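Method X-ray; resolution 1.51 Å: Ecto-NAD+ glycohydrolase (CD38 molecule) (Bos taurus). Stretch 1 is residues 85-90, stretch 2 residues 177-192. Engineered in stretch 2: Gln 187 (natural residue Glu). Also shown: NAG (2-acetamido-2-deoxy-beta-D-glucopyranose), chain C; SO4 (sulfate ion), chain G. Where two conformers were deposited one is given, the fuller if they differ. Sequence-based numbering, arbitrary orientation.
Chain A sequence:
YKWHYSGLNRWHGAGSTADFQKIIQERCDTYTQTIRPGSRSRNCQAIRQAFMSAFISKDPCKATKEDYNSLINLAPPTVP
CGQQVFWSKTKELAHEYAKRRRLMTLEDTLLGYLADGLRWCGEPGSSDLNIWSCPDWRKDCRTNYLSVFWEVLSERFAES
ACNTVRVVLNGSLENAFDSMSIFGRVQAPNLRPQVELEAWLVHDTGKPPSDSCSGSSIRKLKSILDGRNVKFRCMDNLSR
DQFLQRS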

# COMPACT_ATOMS: atom_id res chain seq x y z
N VAL A 85 -13.62 -5.38 17.72
CA VAL A 85 -14.92 -6.03 17.89
C VAL A 85 -14.81 -7.54 17.71
O VAL A 85 -14.17 -8.01 16.73
CB VAL A 85 -15.89 -5.51 16.83
CG1 VAL A 85 -17.21 -6.29 16.89
CG2 VAL A 85 -16.16 -4.00 17.11
N PHE A 86 -15.40 -8.29 18.64
CA PHE A 86 -15.55 -9.75 18.54
C PHE A 86 -17.03 -10.02 18.31
O PHE A 86 -17.88 -9.17 18.59
CB PHE A 86 -15.15 -10.40 19.86
CG PHE A 86 -13.70 -10.26 20.17
CD1 PHE A 86 -12.81 -11.30 19.87
CD2 PHE A 86 -13.21 -9.08 20.75
CE1 PHE A 86 -11.42 -11.15 20.16
CE2 PHE A 86 -11.86 -8.93 21.03
CZ PHE A 86 -10.96 -9.97 20.74
N TRP A 87 -17.33 -11.19 17.76
CA TRP A 87 -18.73 -11.50 17.50
C TRP A 87 -18.90 -13.01 17.44
O TRP A 87 -17.95 -13.74 17.19
CB TRP A 87 -19.20 -10.83 16.19
CG TRP A 87 -18.44 -11.33 14.96
CD1 TRP A 87 -17.25 -10.85 14.45
CD2 TRP A 87 -18.81 -12.42 14.12
NE1 TRP A 87 -16.86 -11.59 13.32
CE2 TRP A 87 -17.81 -12.56 13.12
CE3 TRP A 87 -19.90 -13.30 14.12
CZ2 TRP A 87 -17.90 -13.53 12.12
CZ3 TRP A 87 -19.98 -14.28 13.14
CH2 TRP A 87 -18.97 -14.40 12.16
N SER A 88 -20.14 -13.44 17.67
CA SER A 88 -20.41 -14.87 17.55
C SER A 88 -21.88 -15.04 17.24
O SER A 88 -22.72 -14.53 17.99
CB SER A 88 -20.08 -15.57 18.89
OG SER A 88 -20.17 -16.99 18.79
N LYS A 89 -22.17 -15.69 16.12
CA LYS A 89 -23.56 -15.95 15.67
C LYS A 89 -24.32 -14.69 15.25
O LYS A 89 -25.53 -14.72 15.10
CB LYS A 89 -24.38 -16.73 16.71
CG LYS A 89 -23.61 -17.85 17.45
CD LYS A 89 -23.05 -18.88 16.49
CE LYS A 89 -22.27 -20.01 17.21
NZ LYS A 89 -23.09 -20.81 18.17
N THR A 90 -23.59 -13.59 15.01
CA THR A 90 -24.18 -12.29 14.66
C THR A 90 -23.43 -11.67 13.48
O THR A 90 -23.23 -10.45 13.42
CB THR A 90 -24.03 -11.32 15.85
OG1 THR A 90 -22.64 -11.31 16.23
CG2 THR A 90 -24.89 -11.79 17.03
C1 NAG C . -29.27 -14.81 15.53
C2 NAG C . -29.24 -13.69 14.49
C3 NAG C . -30.17 -14.05 13.32
C4 NAG C . -30.00 -15.48 12.80
C5 NAG C . -29.98 -16.45 13.98
C6 NAG C . -29.69 -17.91 13.57
C7 NAG C . -28.77 -11.42 15.32
C8 NAG C . -29.29 -10.26 16.10
N2 NAG C . -29.65 -12.41 15.07
O3 NAG C . -30.03 -13.11 12.27
O4 NAG C . -31.08 -15.82 11.91
O5 NAG C . -28.96 -16.04 14.88
O6 NAG C . -28.52 -17.97 12.78
O7 NAG C . -27.59 -11.45 14.94
S SO4 G . -18.78 -20.55 15.08
O1 SO4 G . -17.50 -20.94 15.66
O2 SO4 G . -18.57 -20.23 13.67
O3 SO4 G . -19.65 -21.72 15.21
O4 SO4 G . -19.38 -19.42 15.79
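Stretch 2, residues 177-192: FDSMSIFGRVQAPNLR

Stretch 2 opens as a loop, makes a type I turn from Asp 178 to Ser 181, then a short helix that begins at Ile 182, with a wider pi-type turn at 183-187. The N-to-C directions of helix and strand make 127°, so the crossing is oblique and nearer antiparallel than parallel. The axes are 8.5 Å apart at closest. The backbones come nearest at Ser 88 and Phe 183, whose CA atoms are 6.1 Å apart.

The CA-to-CB bond of Phe 86 points toward stretch 2; chi1 is m. Phe 86 CZ lies 3.5 Å from Leu 191 CD2. The CA-to-CB bond of Leu 191 points sideways, but the end of its side chain comes nearer. Engineered Gln 187, chi1 m and chi2 t, extends to the Phe 86 ring edge, OE1 to CD1 3.4 Å. Water 1 links Gln 187 OE1 to Trp 87 N.

Phe 183 CB lies 3.7 Å from Ser 88 CB, where the backbones are nearest. With chi1 t, the Phe 183 ring reaches Phe 86, CE1 being 3.8 Å from Phe 86 CB. Ser 181 is p. Ser 181 OG accepts from Gly 184 N (3.0 Å), capping the helix, and donates to Asp 178 O (2.7 Å).

Lys 89 bends through m, m, t, p, bringing NZ to Asp 178 OD2 in a 3.0 Å salt bridge. Asp 178 is t; its OD1 accepts from Met 180 N at 3.0 Å, leaving OD2 for the lysine.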

# COMPACT_ATOMS: atom_id res chain seq x y z
N PHE A 177 -23.81 -17.30 24.37
CA PHE A 177 -22.40 -17.71 24.44
C PHE A 177 -22.31 -19.22 24.28
O PHE A 177 -22.88 -19.97 25.07
CB PHE A 177 -21.74 -17.33 25.78
CG PHE A 177 -20.30 -17.79 25.87
CD1 PHE A 177 -19.32 -17.16 25.12
CD2 PHE A 177 -19.93 -18.84 26.69
CE1 PHE A 177 -17.98 -17.58 25.17
CE2 PHE A 177 -18.60 -19.26 26.77
CZ PHE A 177 -17.63 -18.64 26.00
N ASP A 178 -21.61 -19.65 23.24
CA ASP A 178 -21.42 -21.07 22.96
C ASP A 178 -19.96 -21.39 23.20
O ASP A 178 -19.08 -20.90 22.47
CB ASP A 178 -21.81 -21.33 21.51
CG ASP A 178 -21.57 -22.77 21.05
OD1 ASP A 178 -21.12 -23.61 21.85
OD2 ASP A 178 -21.85 -23.02 19.86
N SER A 179 -19.67 -22.18 24.23
CA SER A 179 -18.29 -22.48 24.60
C SER A 179 -17.52 -23.20 23.49
O SER A 179 -16.29 -23.21 23.49
CB SER A 179 -18.24 -23.32 25.88
OG SER A 179 -18.83 -24.58 25.65
N MET A 180 -18.24 -23.80 22.54
CA MET A 180 -17.56 -24.54 21.48
C MET A 180 -17.51 -23.78 20.15
O MET A 180 -17.04 -24.31 19.14
CB MET A 180 -18.18 -25.93 21.34
CG MET A 180 -17.91 -26.82 22.54
SD MET A 180 -16.20 -27.43 22.60
CE MET A 180 -15.31 -26.04 23.32
N SER A 181 -17.98 -22.53 20.17
CA SER A 181 -17.80 -21.63 19.03
C SER A 181 -16.37 -21.15 18.98
O SER A 181 -15.62 -21.30 19.94
CB SER A 181 -18.72 -20.40 19.17
OG SER A 181 -18.31 -19.57 20.25
N ILE A 182 -15.97 -20.59 17.84
CA ILE A 182 -14.61 -20.08 17.75
C ILE A 182 -14.39 -18.96 18.78
O ILE A 182 -13.32 -18.82 19.36
CB ILE A 182 -14.20 -19.66 16.31
CG1 ILE A 182 -12.70 -19.41 16.23
CG2 ILE A 182 -15.06 -18.49 15.78
CD1 ILE A 182 -12.19 -19.49 14.80
N PHE A 183 -15.43 -18.16 19.00
CA PHE A 183 -15.31 -17.09 19.99
C PHE A 183 -15.10 -17.68 21.39
O PHE A 183 -14.24 -17.25 22.18
CB PHE A 183 -16.55 -16.17 20.00
CG PHE A 183 -16.54 -15.21 21.16
CD1 PHE A 183 -15.62 -14.18 21.21
CD2 PHE A 183 -17.44 -15.36 22.21
CE1 PHE A 183 -15.56 -13.30 22.29
CE2 PHE A 183 -17.44 -14.48 23.29
CZ PHE A 183 -16.49 -13.44 23.34
N GLY A 184 -15.86 -18.72 21.71
CA GLY A 184 -15.83 -19.27 23.06
C GLY A 184 -14.62 -20.17 23.31
O GLY A 184 -14.14 -20.27 24.42
N ARG A 185 -14.17 -20.85 22.26
CA ARG A 185 -13.11 -21.85 22.41
C ARG A 185 -11.71 -21.24 22.23
O ARG A 185 -10.76 -21.64 22.92
CB ARG A 185 -13.33 -22.97 21.39
CG ARG A 185 -12.23 -24.04 21.37
CD ARG A 185 -12.44 -25.08 20.24
NE ARG A 185 -12.48 -24.50 18.89
CZ ARG A 185 -13.62 -24.30 18.23
NH1 ARG A 185 -14.76 -24.63 18.81
NH2 ARG A 185 -13.63 -23.76 17.02
N VAL A 186 -11.61 -20.27 21.31
CA VAL A 186 -10.32 -19.74 20.90
C VAL A 186 -10.12 -18.26 21.26
O VAL A 186 -9.03 -17.86 21.68
CB VAL A 186 -10.10 -19.92 19.36
CG1 VAL A 186 -8.73 -19.41 18.99
CG2 VAL A 186 -10.24 -21.37 18.96
N GLN A 187 -11.15 -17.44 21.06
CA GLN A 187 -10.92 -15.99 21.24
C GLN A 187 -11.00 -15.57 22.70
O GLN A 187 -10.02 -15.06 23.24
CB GLN A 187 -11.88 -15.20 20.38
CG GLN A 187 -11.64 -15.46 18.87
CD GLN A 187 -12.75 -14.92 17.98
OE1 GLN A 187 -13.67 -14.26 18.42
NE2 GLN A 187 -12.62 -15.19 16.67
N ALA A 188 -12.12 -15.84 23.36
CA ALA A 188 -12.26 -15.38 24.75
C ALA A 188 -11.15 -15.93 25.67
O ALA A 188 -10.59 -15.20 26.46
CB ALA A 188 -13.69 -15.68 25.31
N PRO A 189 -10.80 -17.23 25.55
CA PRO A 189 -9.79 -17.78 26.46
C PRO A 189 -8.39 -17.22 26.23
O PRO A 189 -7.52 -17.39 27.10
CB PRO A 189 -9.80 -19.29 26.14
CG PRO A 189 -11.22 -19.51 25.66
CD PRO A 189 -11.55 -18.30 24.85
N ASN A 190 -8.19 -16.56 25.08
CA ASN A 190 -6.88 -16.03 24.74
C ASN A 190 -6.80 -14.51 24.79
O ASN A 190 -5.79 -13.94 24.39
CB ASN A 190 -6.42 -16.56 23.38
CG ASN A 190 -6.06 -18.01 23.44
OD1 ASN A 190 -6.69 -18.87 22.80
ND2 ASN A 190 -5.04 -18.30 24.25
N LEU A 191 -7.86 -13.88 25.30
CA LEU A 191 -7.86 -12.41 25.44
C LEU A 191 -6.69 -11.95 26.30
O LEU A 191 -6.40 -12.55 27.34
CB LEU A 191 -9.16 -11.92 26.08
CG LEU A 191 -10.32 -11.79 25.13
CD1 LEU A 191 -11.61 -11.56 25.95
CD2 LEU A 191 -10.08 -10.63 24.10
N ARG A 192 -6.04 -10.87 25.89
CA ARG A 192 -4.97 -10.28 26.69
C ARG A 192 -5.50 -9.96 28.08
O ARG A 192 -6.57 -9.34 28.22
CB ARG A 192 -4.44 -8.99 26.05
CG ARG A 192 -3.22 -8.46 26.79
CD ARG A 192 -2.95 -7.00 26.42
NE ARG A 192 -2.69 -6.76 25.01
CZ ARG A 192 -1.45 -6.73 24.48
NH1 ARG A 192 -0.39 -7.01 25.21
NH2 ARG A 192 -1.29 -6.46 23.19
O HOH W 1 -15.03 -12.55 16.71
O HOH W 2 -17.97 -17.68 17.32
O HOH W 3 -21.10 -17.69 21.21